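Local atomic coordinates of proto-oncogene vav (Homo sapiens, PDB entry 6NFA), a protein that probably acts as a guanine nucleotide exchange factor that activates Rho-family GTPases through a RhoGEF (DH) domain followed by PH and C1 domains. Residues E87-V92 and F123-R128; K138-V143 and T167-L172; N217-D222 and R383-Q388. All coordinates share one frame; numbering follows the deposited sequence.

Interaction 1 of 3, residues E87-V92 and F123-R128. With 9K1 ((2S)-2-{[3-(4-methylphenyl)imidazo[1,2-a]pyrazin-8-yl]amino}-3-(pyridin-3-yl)propan-1-ol), chain D.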
loop_
_atom_site.group_PDB
_atom_site.type_symbol
_atom_site.label_atom_id
_atom_site.label_comp_id
_atom_site.label_asym_id
_atom_site.label_seq_id
_atom_site.Cartn_x
_atom_site.Cartn_y
_atom_site.Cartn_z
ATOM N N GLU A 87 -5.485 11.297 18.311
ATOM C CA GLU A 87 -5.491 11.099 19.755
ATOM C C GLU A 87 -5.000 9.710 20.115
ATOM O O GLU A 87 -4.232 9.576 21.069
ATOM C CB GLU A 87 -6.879 11.320 20.354
ATOM C CG GLU A 87 -7.426 12.722 20.168
ATOM C CD GLU A 87 -8.845 12.932 20.670
ATOM O OE1 GLU A 87 -9.377 14.048 20.480
ATOM O OE2 GLU A 87 -9.417 12.001 21.281
ATOM N N ASP A 88 -5.407 8.679 19.344
ATOM C CA ASP A 88 -4.957 7.320 19.618
ATOM C C ASP A 88 -3.475 7.137 19.319
ATOM O O ASP A 88 -2.818 6.416 20.066
ATOM C CB ASP A 88 -5.824 6.255 18.949
ATOM C CG ASP A 88 -5.871 4.999 19.803
ATOM O OD1 ASP A 88 -6.464 5.054 20.916
ATOM O OD2 ASP A 88 -5.275 3.975 19.389
ATOM N N LEU A 89 -2.935 7.854 18.311
ATOM C CA LEU A 89 -1.503 7.851 17.993
ATOM C C LEU A 89 -0.725 8.370 19.215
ATOM O O LEU A 89 0.137 7.656 19.725
ATOM C CB LEU A 89 -1.181 8.709 16.746
ATOM C CG LEU A 89 -1.725 8.261 15.377
ATOM C CD1 LEU A 89 -1.011 8.991 14.263
ATOM C CD2 LEU A 89 -1.572 6.751 15.158
ATOM N N LEU A 90 -1.108 9.571 19.736
ATOM C CA LEU A 90 -0.547 10.212 20.932
ATOM C C LEU A 90 -0.574 9.264 22.138
ATOM O O LEU A 90 0.432 9.159 22.823
ATOM C CB LEU A 90 -1.306 11.516 21.250
ATOM C CG LEU A 90 -1.092 12.150 22.641
ATOM C CD1 LEU A 90 0.271 12.849 22.739
ATOM C CD2 LEU A 90 -2.199 13.125 22.963
ATOM N N ARG A 91 -1.697 8.568 22.378
ATOM C CA ARG A 91 -1.850 7.607 23.470
ATOM C C ARG A 91 -0.838 6.443 23.342
ATOM O O ARG A 91 -0.257 6.034 24.345
ATOM C CB ARG A 91 -3.292 7.088 23.503
ATOM C CG ARG A 91 -3.581 6.046 24.577
ATOM C CD ARG A 91 -4.760 5.165 24.202
ATOM N NE ARG A 91 -4.578 3.789 24.668
ATOM C CZ ARG A 91 -4.152 2.786 23.905
ATOM N NH1 ARG A 91 -3.879 2.987 22.621
ATOM N NH2 ARG A 91 -4.016 1.569 24.417
ATOM N N VAL A 92 -0.606 5.943 22.110
ATOM C CA VAL A 92 0.338 4.851 21.850
ATOM C C VAL A 92 1.804 5.323 22.063
ATOM O O VAL A 92 2.583 4.600 22.688
ATOM C CB VAL A 92 0.087 4.169 20.463
ATOM C CG1 VAL A 92 1.195 3.192 20.099
ATOM C CG2 VAL A 92 -1.255 3.447 20.440
ATOM N N PHE A 123 1.609 -0.155 16.815
ATOM C CA PHE A 123 1.643 0.873 15.764
ATOM C C PHE A 123 0.759 0.555 14.536
ATOM O O PHE A 123 0.869 1.198 13.486
ATOM C CB PHE A 123 3.093 1.157 15.335
ATOM C CG PHE A 123 3.900 1.988 16.308
ATOM C CD1 PHE A 123 3.273 2.823 17.226
ATOM C CD2 PHE A 123 5.291 1.966 16.282
ATOM C CE1 PHE A 123 4.020 3.600 18.121
ATOM C CE2 PHE A 123 6.040 2.751 17.174
ATOM C CZ PHE A 123 5.397 3.564 18.086
ATOM N N LEU A 124 -0.109 -0.440 14.688
ATOM C CA LEU A 124 -1.040 -0.897 13.665
ATOM C C LEU A 124 -2.157 0.138 13.435
ATOM O O LEU A 124 -2.773 0.188 12.359
ATOM C CB LEU A 124 -1.624 -2.233 14.132
ATOM C CG LEU A 124 -1.468 -3.394 13.202
ATOM C CD1 LEU A 124 0.030 -3.688 12.885
ATOM C CD2 LEU A 124 -2.173 -4.584 13.769
ATOM N N VAL A 125 -2.406 0.944 14.481
ATOM C CA VAL A 125 -3.358 2.050 14.555
ATOM C C VAL A 125 -3.062 3.071 13.428
ATOM O O VAL A 125 -3.984 3.717 12.939
ATOM C CB VAL A 125 -3.288 2.647 15.990
ATOM C CG1 VAL A 125 -4.180 3.869 16.141
ATOM C CG2 VAL A 125 -3.675 1.598 17.032
ATOM N N TYR A 126 -1.798 3.127 12.968
ATOM C CA TYR A 126 -1.327 3.939 11.850
ATOM C C TYR A 126 -1.945 3.560 10.493
ATOM O O TYR A 126 -1.849 4.345 9.548
ATOM C CB TYR A 126 0.187 3.798 11.716
ATOM C CG TYR A 126 0.959 4.836 12.478
ATOM C CD1 TYR A 126 1.274 6.060 11.900
ATOM C CD2 TYR A 126 1.374 4.601 13.784
ATOM C CE1 TYR A 126 1.970 7.037 12.607
ATOM C CE2 TYR A 126 2.083 5.565 14.499
ATOM C CZ TYR A 126 2.381 6.781 13.903
ATOM O OH TYR A 126 3.090 7.729 14.586
ATOM N N GLY A 127 -2.504 2.354 10.390
ATOM C CA GLY A 127 -3.125 1.861 9.166
ATOM C C GLY A 127 -4.244 2.765 8.695
ATOM O O GLY A 127 -4.224 3.254 7.557
ATOM N N ARG A 128 -5.204 3.014 9.608
ATOM C CA ARG A 128 -6.342 3.914 9.455
ATOM C C ARG A 128 -5.811 5.329 9.088
ATOM O O ARG A 128 -6.287 5.920 8.119
ATOM C CB ARG A 128 -7.119 3.954 10.777
ATOM C CG ARG A 128 -8.539 4.433 10.653
ATOM C CD ARG A 128 -9.210 4.410 12.007
ATOM N NE ARG A 128 -10.151 5.521 12.139
ATOM C CZ ARG A 128 -10.569 6.026 13.295
ATOM N NH1 ARG A 128 -10.130 5.529 14.444
ATOM N NH2 ARG A 128 -11.422 7.042 13.310
HETATM C C1 9K1 D . -2.710 -2.687 7.366
HETATM C C3 9K1 D . -2.729 -1.758 9.500
HETATM C C12 9K1 D . -5.859 -4.686 6.679
HETATM C C13 9K1 D . -5.847 -6.116 6.073
HETATM C C15 9K1 D . -6.918 -3.738 6.027
HETATM C C16 9K1 D . 0.396 -0.640 9.654
HETATM C C17 9K1 D . 1.364 0.220 10.194
HETATM C C18 9K1 D . 1.780 1.378 9.499
HETATM C C19 9K1 D . 1.229 1.679 8.234
HETATM C C20 9K1 D . 0.234 0.840 7.702
HETATM C C21 9K1 D . 2.856 2.278 10.108
HETATM C C22 9K1 D . -6.814 -2.314 6.606
HETATM C C23 9K1 D . -7.547 -1.938 7.759
HETATM C C25 9K1 D . -6.558 0.225 7.763
HETATM C C26 9K1 D . -5.800 -0.080 6.619
HETATM C C27 9K1 D . -5.926 -1.363 6.053
HETATM N N2 9K1 D . -2.213 -1.891 8.289
HETATM C C4 9K1 D . -3.813 -2.492 9.818
HETATM N N5 9K1 D . -4.408 -3.353 8.809
HETATM C C6 9K1 D . -3.929 -3.484 7.613
HETATM N N7 9K1 D . -2.029 -2.630 6.313
HETATM C C8 9K1 D . -0.930 -1.720 6.496
HETATM C C9 9K1 D . -1.166 -1.265 7.755
HETATM C C10 9K1 D . -0.198 -0.304 8.416
HETATM N N11 9K1 D . -4.471 -4.192 6.642
HETATM O O14 9K1 D . -5.057 -6.997 6.906
HETATM N N24 9K1 D . -7.393 -0.705 8.315
#
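L89 and Y126 meet in the aromatic part of this contact, their side chains crossing at about a right angle. The methyl L89 CD2 stands over the centre of the Y126 ring, 3.9 Å from its centroid and 12° off the normal, a CH-pi contact, while L89 CD1 reaches Y126 CE1 at 3.9 Å. The ring is anchored at its far end, where its OH shares a hydrogen bond with the OH of Y55, and P175, M176 and V179 of helix 174-179 also touch it. A second aromatic contact is made by V92: with CG1 anti to the backbone N (chi1 171°), that methyl is carried to F123 CE1 at 3.5 Å, approaching the ring obliquely. H93 stacks on F123 and F96 meets it edge-to-face.

Purely aliphatic packing joins L89 CD2 to V125 CG1 at 4.0 Å. At the more open end, D88 lays a carboxylate oxygen against the same valine, D88 OD2 to V125 CG1 3.4 Å; this oxygen also has a long salt bridge to R91 NH1, one turn further along its own helix. No hydrogen bond crosses between 87-92 and 123-128, so side-chain packing holds them together.

Ligand contacts come from 123-128. The tolyl methyl C21 of 9K1 lies 3.5 Å from Y126 CB, and L124 O is 3.5 Å from C3 of its fused bicycle. G127 has no side chain, and a beta carbon there would run into that C3, so backbone forms the pocket wall at this point. Helix 126-146 is thus packed at its start on helix 86-105 of the all-helical DH fold and faces the bound ligand 9K1 in a pocket shared with the C1 domain.

Interaction 2 of 3, residues K138-V143 and T167-L172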
loop_
_atom_site.group_PDB
_atom_site.type_symbol
_atom_site.label_atom_id
_atom_site.label_comp_id
_atom_site.label_asym_id
_atom_site.label_seq_id
_atom_site.Cartn_x
_atom_site.Cartn_y
_atom_site.Cartn_z
ATOM N N LYS A 138 -7.152 17.216 1.964
ATOM C CA LYS A 138 -8.065 17.754 0.959
ATOM C C LYS A 138 -9.284 18.393 1.614
ATOM O O LYS A 138 -9.671 19.495 1.226
ATOM C CB LYS A 138 -8.476 16.672 -0.052
ATOM N N HIS A 139 -9.850 17.735 2.644
ATOM C CA HIS A 139 -11.023 18.238 3.353
ATOM C C HIS A 139 -10.726 19.494 4.176
ATOM O O HIS A 139 -11.572 20.389 4.249
ATOM C CB HIS A 139 -11.640 17.144 4.219
ATOM C CG HIS A 139 -13.002 17.488 4.741
ATOM N ND1 HIS A 139 -14.116 17.492 3.916
ATOM C CD2 HIS A 139 -13.390 17.803 5.997
ATOM C CE1 HIS A 139 -15.136 17.818 4.693
ATOM N NE2 HIS A 139 -14.753 18.005 5.954
ATOM N N LEU A 140 -9.525 19.550 4.798
ATOM C CA LEU A 140 -9.054 20.685 5.599
ATOM C C LEU A 140 -8.945 21.940 4.719
ATOM O O LEU A 140 -9.387 23.007 5.145
ATOM C CB LEU A 140 -7.713 20.361 6.300
ATOM C CG LEU A 140 -6.901 21.538 6.879
ATOM C CD1 LEU A 140 -7.562 22.134 8.113
ATOM C CD2 LEU A 140 -5.513 21.103 7.227
ATOM N N ASP A 141 -8.412 21.791 3.488
ATOM C CA ASP A 141 -8.299 22.865 2.509
ATOM C C ASP A 141 -9.687 23.427 2.160
ATOM O O ASP A 141 -9.872 24.643 2.189
ATOM C CB ASP A 141 -7.586 22.371 1.240
ATOM C CG ASP A 141 -6.151 21.915 1.439
ATOM O OD1 ASP A 141 -5.451 22.497 2.305
ATOM O OD2 ASP A 141 -5.710 21.000 0.700
ATOM N N ARG A 142 -10.663 22.531 1.891
ATOM C CA ARG A 142 -12.051 22.849 1.546
ATOM C C ARG A 142 -12.786 23.609 2.664
ATOM O O ARG A 142 -13.524 24.543 2.364
ATOM C CB ARG A 142 -12.835 21.568 1.173
ATOM C CG ARG A 142 -12.410 20.902 -0.138
ATOM C CD ARG A 142 -13.392 19.808 -0.545
ATOM N NE ARG A 142 -12.739 18.512 -0.765
ATOM C CZ ARG A 142 -12.891 17.444 0.018
ATOM N NH1 ARG A 142 -13.680 17.499 1.084
ATOM N NH2 ARG A 142 -12.255 16.313 -0.261
ATOM N N VAL A 143 -12.604 23.203 3.934
ATOM C CA VAL A 143 -13.264 23.822 5.094
ATOM C C VAL A 143 -12.698 25.226 5.358
ATOM O O VAL A 143 -13.441 26.134 5.730
ATOM C CB VAL A 143 -13.220 22.886 6.340
ATOM C CG1 VAL A 143 -13.547 23.621 7.634
ATOM C CG2 VAL A 143 -14.151 21.690 6.164
ATOM N N THR A 167 2.006 25.130 9.751
ATOM C CA THR A 167 0.544 25.128 9.589
ATOM C C THR A 167 -0.002 23.742 9.999
ATOM O O THR A 167 0.776 22.781 10.010
ATOM C CB THR A 167 0.194 25.414 8.123
ATOM O OG1 THR A 167 0.714 24.362 7.307
ATOM C CG2 THR A 167 0.726 26.754 7.635
ATOM N N LEU A 168 -1.331 23.628 10.304
ATOM C CA LEU A 168 -1.983 22.348 10.669
ATOM C C LEU A 168 -1.823 21.314 9.525
ATOM O O LEU A 168 -1.585 20.126 9.778
ATOM C CB LEU A 168 -3.471 22.560 11.018
ATOM C CG LEU A 168 -4.305 21.316 11.387
ATOM C CD1 LEU A 168 -3.828 20.670 12.681
ATOM C CD2 LEU A 168 -5.771 21.656 11.516
ATOM N N ARG A 169 -1.887 21.816 8.278
ATOM C CA ARG A 169 -1.734 21.102 7.013
ATOM C C ARG A 169 -0.410 20.326 6.945
ATOM O O ARG A 169 -0.385 19.180 6.491
ATOM C CB ARG A 169 -1.812 22.114 5.859
ATOM C CG ARG A 169 -2.499 21.580 4.620
ATOM C CD ARG A 169 -2.316 22.533 3.462
ATOM N NE ARG A 169 -1.010 22.365 2.825
ATOM C CZ ARG A 169 -0.823 21.787 1.642
ATOM N NH1 ARG A 169 -1.858 21.332 0.945
ATOM N NH2 ARG A 169 0.400 21.670 1.143
ATOM N N ASP A 170 0.683 20.961 7.415
ATOM C CA ASP A 170 2.028 20.386 7.441
ATOM C C ASP A 170 2.242 19.483 8.645
ATOM O O ASP A 170 2.947 18.479 8.527
ATOM C CB ASP A 170 3.090 21.493 7.373
ATOM C CG ASP A 170 2.989 22.366 6.126
ATOM O OD1 ASP A 170 2.708 21.814 5.033
ATOM O OD2 ASP A 170 3.191 23.601 6.243
ATOM N N LEU A 171 1.603 19.808 9.779
ATOM C CA LEU A 171 1.693 19.031 11.007
ATOM C C LEU A 171 0.968 17.692 10.893
ATOM O O LEU A 171 1.409 16.701 11.489
ATOM C CB LEU A 171 1.174 19.843 12.200
ATOM C CG LEU A 171 2.068 21.007 12.659
ATOM C CD1 LEU A 171 1.292 22.005 13.492
ATOM C CD2 LEU A 171 3.278 20.511 13.437
ATOM N N LEU A 172 -0.131 17.646 10.107
ATOM C CA LEU A 172 -0.897 16.415 9.899
ATOM C C LEU A 172 -0.154 15.399 9.007
ATOM O O LEU A 172 -0.460 14.206 9.044
ATOM C CB LEU A 172 -2.318 16.708 9.397
ATOM C CG LEU A 172 -3.281 17.290 10.433
ATOM C CD1 LEU A 172 -4.503 17.867 9.769
ATOM C CD2 LEU A 172 -3.674 16.263 11.480
#
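The D141 carboxylate comes to the edge of the R169 guanidinium, near its plane, with the two flat groups turned 29° apart. The salt bridge is long, D141 OD2 to R169 NH1 3.9 Å, and the closer meeting is with the aliphatic stem: D141 OD1 lies 3.3 Å from R169 CD. The arginine chain bends at chi3 (81°), so that NE and CZ lie farther from D141 OD1 than CD does and NH1 alone points back at the carboxylate.

Beneath this charged pair the contact is apolar. L140 sends CD1 to L168 CD2 at 3.9 Å, while L140 CD2 rests on the backbone of R169, 3.8 Å from R169 CA, and approaches L172 CD1 at 4.2 Å. L154 of helix 148-162 touches both L140 and L168, and F66 and F83 cover L168 further. T167 is the N-cap of the short helix 168-171, its OG1 accepting a weak bond from D170 N. Leucines inside and a loose ion pair at the margin fasten this short helix to helix 126-146 within the helical bundle of the DH domain.

Interaction 3 of 3, residues N217-D222 and R383-Q388. With 9K1 ((2S)-2-{[3-(4-methylphenyl)imidazo[1,2-a]pyrazin-8-yl]amino}-3-(pyridin-3-yl)propan-1-ol), chain D.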
loop_
_atom_site.group_PDB
_atom_site.type_symbol
_atom_site.label_atom_id
_atom_site.label_comp_id
_atom_site.label_asym_id
_atom_site.label_seq_id
_atom_site.Cartn_x
_atom_site.Cartn_y
_atom_site.Cartn_z
ATOM N N ASN A 217 4.016 1.836 2.480
ATOM C CA ASN A 217 4.077 1.750 1.026
ATOM C C ASN A 217 2.926 0.948 0.448
ATOM O O ASN A 217 2.308 1.407 -0.508
ATOM C CB ASN A 217 5.442 1.252 0.557
ATOM C CG ASN A 217 6.584 2.193 0.934
ATOM O OD1 ASN A 217 6.427 3.426 1.052
ATOM N ND2 ASN A 217 7.768 1.629 1.152
ATOM N N GLU A 218 2.571 -0.182 1.084
ATOM C CA GLU A 218 1.450 -1.010 0.656
ATOM C C GLU A 218 0.127 -0.269 0.734
ATOM O O GLU A 218 -0.739 -0.514 -0.092
ATOM C CB GLU A 218 1.374 -2.325 1.452
ATOM C CG GLU A 218 2.561 -3.258 1.265
ATOM C CD GLU A 218 2.914 -3.647 -0.158
ATOM O OE1 GLU A 218 2.022 -4.127 -0.897
ATOM O OE2 GLU A 218 4.101 -3.490 -0.525
ATOM N N VAL A 219 -0.034 0.636 1.709
ATOM C CA VAL A 219 -1.263 1.417 1.856
ATOM C C VAL A 219 -1.326 2.521 0.787
ATOM O O VAL A 219 -2.370 2.693 0.161
ATOM C CB VAL A 219 -1.479 1.928 3.308
ATOM C CG1 VAL A 219 -2.593 2.970 3.378
ATOM C CG2 VAL A 219 -1.795 0.764 4.234
ATOM N N LYS A 220 -0.211 3.218 0.537
ATOM C CA LYS A 220 -0.171 4.250 -0.494
ATOM C C LYS A 220 -0.394 3.617 -1.857
ATOM O O LYS A 220 -1.281 4.053 -2.588
ATOM C CB LYS A 220 1.154 5.031 -0.462
ATOM C CG LYS A 220 1.354 5.873 0.798
ATOM C CD LYS A 220 2.767 6.470 0.815
ATOM C CE LYS A 220 2.981 7.501 1.899
ATOM N NZ LYS A 220 4.406 7.928 1.994
ATOM N N ARG A 221 0.357 2.558 -2.171
ATOM C CA ARG A 221 0.276 1.848 -3.446
ATOM C C ARG A 221 -1.137 1.302 -3.727
ATOM O O ARG A 221 -1.637 1.517 -4.829
ATOM C CB ARG A 221 1.355 0.762 -3.538
ATOM C CG ARG A 221 1.573 0.207 -4.936
ATOM C CD ARG A 221 1.967 -1.268 -4.898
ATOM N NE ARG A 221 3.378 -1.468 -4.554
ATOM C CZ ARG A 221 3.898 -2.617 -4.126
ATOM N NH1 ARG A 221 3.123 -3.684 -3.958
ATOM N NH2 ARG A 221 5.192 -2.706 -3.852
ATOM N N ASP A 222 -1.803 0.677 -2.734
ATOM C CA ASP A 222 -3.158 0.153 -2.917
ATOM C C ASP A 222 -4.210 1.240 -3.165
ATOM O O ASP A 222 -5.116 1.045 -3.989
ATOM C CB ASP A 222 -3.572 -0.753 -1.758
ATOM C CG ASP A 222 -2.903 -2.120 -1.717
ATOM O OD1 ASP A 222 -2.074 -2.413 -2.622
ATOM O OD2 ASP A 222 -3.182 -2.889 -0.764
ATOM N N ARG A 383 -0.581 -6.984 4.521
ATOM C CA ARG A 383 -0.444 -5.537 4.368
ATOM C C ARG A 383 -1.263 -4.939 3.238
ATOM O O ARG A 383 -1.409 -5.565 2.179
ATOM C CB ARG A 383 1.036 -5.165 4.154
ATOM C CG ARG A 383 1.990 -5.630 5.246
ATOM C CD ARG A 383 3.396 -5.425 4.753
ATOM N NE ARG A 383 4.390 -5.900 5.712
ATOM C CZ ARG A 383 5.646 -6.188 5.396
ATOM N NH1 ARG A 383 6.063 -6.076 4.140
ATOM N NH2 ARG A 383 6.490 -6.608 6.326
ATOM N N GLY A 384 -1.707 -3.697 3.436
ATOM C CA GLY A 384 -2.463 -2.973 2.429
ATOM C C GLY A 384 -3.960 -2.985 2.635
ATOM O O GLY A 384 -4.473 -3.551 3.611
ATOM N N THR A 385 -4.669 -2.364 1.677
ATOM C CA THR A 385 -6.121 -2.140 1.696
ATOM C C THR A 385 -6.885 -2.801 0.541
ATOM O O THR A 385 -8.109 -2.674 0.476
ATOM C CB THR A 385 -6.373 -0.615 1.650
ATOM O OG1 THR A 385 -5.677 -0.073 0.528
ATOM C CG2 THR A 385 -5.908 0.095 2.903
ATOM N N PHE A 386 -6.179 -3.478 -0.375
ATOM C CA PHE A 386 -6.784 -4.070 -1.567
ATOM C C PHE A 386 -5.993 -5.299 -2.012
ATOM O O PHE A 386 -4.791 -5.176 -2.223
ATOM C CB PHE A 386 -6.778 -3.007 -2.697
ATOM C CG PHE A 386 -7.440 -3.385 -3.996
ATOM C CD1 PHE A 386 -8.829 -3.457 -4.093
ATOM C CD2 PHE A 386 -6.686 -3.598 -5.140
ATOM C CE1 PHE A 386 -9.447 -3.779 -5.303
ATOM C CE2 PHE A 386 -7.304 -3.903 -6.356
ATOM C CZ PHE A 386 -8.681 -3.987 -6.431
ATOM N N TYR A 387 -6.674 -6.469 -2.178
ATOM C CA TYR A 387 -6.135 -7.779 -2.618
ATOM C C TYR A 387 -4.785 -8.119 -2.017
ATOM O O TYR A 387 -3.838 -8.437 -2.719
ATOM C CB TYR A 387 -6.118 -7.910 -4.150
ATOM C CG TYR A 387 -7.491 -8.249 -4.693
ATOM C CD1 TYR A 387 -7.978 -9.557 -4.648
ATOM C CD2 TYR A 387 -8.320 -7.259 -5.218
ATOM C CE1 TYR A 387 -9.245 -9.874 -5.132
ATOM C CE2 TYR A 387 -9.596 -7.564 -5.695
ATOM C CZ TYR A 387 -10.053 -8.875 -5.656
ATOM O OH TYR A 387 -11.317 -9.194 -6.100
ATOM N N GLN A 388 -4.719 -8.040 -0.698
ATOM C CA GLN A 388 -3.535 -8.224 0.136
ATOM C C GLN A 388 -2.953 -9.637 0.130
ATOM O O GLN A 388 -1.758 -9.800 0.403
ATOM C CB GLN A 388 -3.858 -7.774 1.568
ATOM C CG GLN A 388 -4.530 -6.399 1.642
ATOM C CD GLN A 388 -6.026 -6.460 1.815
ATOM O OE1 GLN A 388 -6.689 -7.341 1.287
ATOM N NE2 GLN A 388 -6.610 -5.469 2.479
HETATM C C1 9K1 D . -2.710 -2.687 7.366
HETATM C C3 9K1 D . -2.729 -1.758 9.500
HETATM C C12 9K1 D . -5.859 -4.686 6.679
HETATM C C13 9K1 D . -5.847 -6.116 6.073
HETATM C C15 9K1 D . -6.918 -3.738 6.027
HETATM C C16 9K1 D . 0.396 -0.640 9.654
HETATM C C17 9K1 D . 1.364 0.220 10.194
HETATM C C18 9K1 D . 1.780 1.378 9.499
HETATM C C19 9K1 D . 1.229 1.679 8.234
HETATM C C20 9K1 D . 0.234 0.840 7.702
HETATM C C21 9K1 D . 2.856 2.278 10.108
HETATM C C22 9K1 D . -6.814 -2.314 6.606
HETATM C C23 9K1 D . -7.547 -1.938 7.759
HETATM C C25 9K1 D . -6.558 0.225 7.763
HETATM C C26 9K1 D . -5.800 -0.080 6.619
HETATM C C27 9K1 D . -5.926 -1.363 6.053
HETATM N N2 9K1 D . -2.213 -1.891 8.289
HETATM C C4 9K1 D . -3.813 -2.492 9.818
HETATM N N5 9K1 D . -4.408 -3.353 8.809
HETATM C C6 9K1 D . -3.929 -3.484 7.613
HETATM N N7 9K1 D . -2.029 -2.630 6.313
HETATM C C8 9K1 D . -0.930 -1.720 6.496
HETATM C C9 9K1 D . -1.166 -1.265 7.755
HETATM C C10 9K1 D . -0.198 -0.304 8.416
HETATM N N11 9K1 D . -4.471 -4.192 6.642
HETATM O O14 9K1 D . -5.057 -6.997 6.906
HETATM N N24 9K1 D . -7.393 -0.705 8.315
HETATM O O HOH W 1 -1.654 -5.107 -0.475
#
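With CG anti to the carbonyl carbon (chi1 -73°), D222 directs its carboxylate at the loop 384-386, where OD2 accepts two backbone N-H groups: T385 N at 2.9 Å, on the anti lone pair, and F386 N at 3.1 Å, from 46° above the carboxylate plane. A water bridges OD2 to R383 O, and R248 forms a salt bridge with OD1. G384, at a positive phi of 99°, passes so near that a beta carbon would collide with D222 OD2. With an alanine in place of this aspartate, the N-H groups of T385 and F386 are likely to lose their shared acceptor and R248 its carboxylate mate, leaving the loop free to shift.

This docks a C1-domain loop, between strands 364-367 and 389-392, on helix 196-235, with 9K1 at the junction. G384 N donates to the ligand N7 at 3.1 Å, and ligand N11 gives a weak bond to G384 O, which also receives Q388 NE2 at 3.1 Å; Q388 OE1 accepts from F369 N. V219 CG2 packs on ligand C8 at 3.5 Å, and T385 CG2 on C27 of the pyridine ring. E218 CG lies 3.8 Å from R383 CB, and R383 NH2 salt-bridges D211.

How the interactions relate
From the N terminus, interaction 1 comes first, bringing 123-128 back to 87-92 and closing a largely helical loop of 30 residues. Interaction 2 follows, joining 138-143 to 167-172 across 23 residues; both use helix 126-146, the first at its start and the second beyond its middle, with centres 19 Å apart. Interaction 3 closes a far longer loop of 160 residues that contains the PH domain, and brings the C1 domain onto helix 196-235. The three loops run in series, none inside or across another. Interactions 1 and 2 tie the DH bundle internally, whereas interaction 3 joins domains; 9K1 touches interactions 1 and 3, bridging the two.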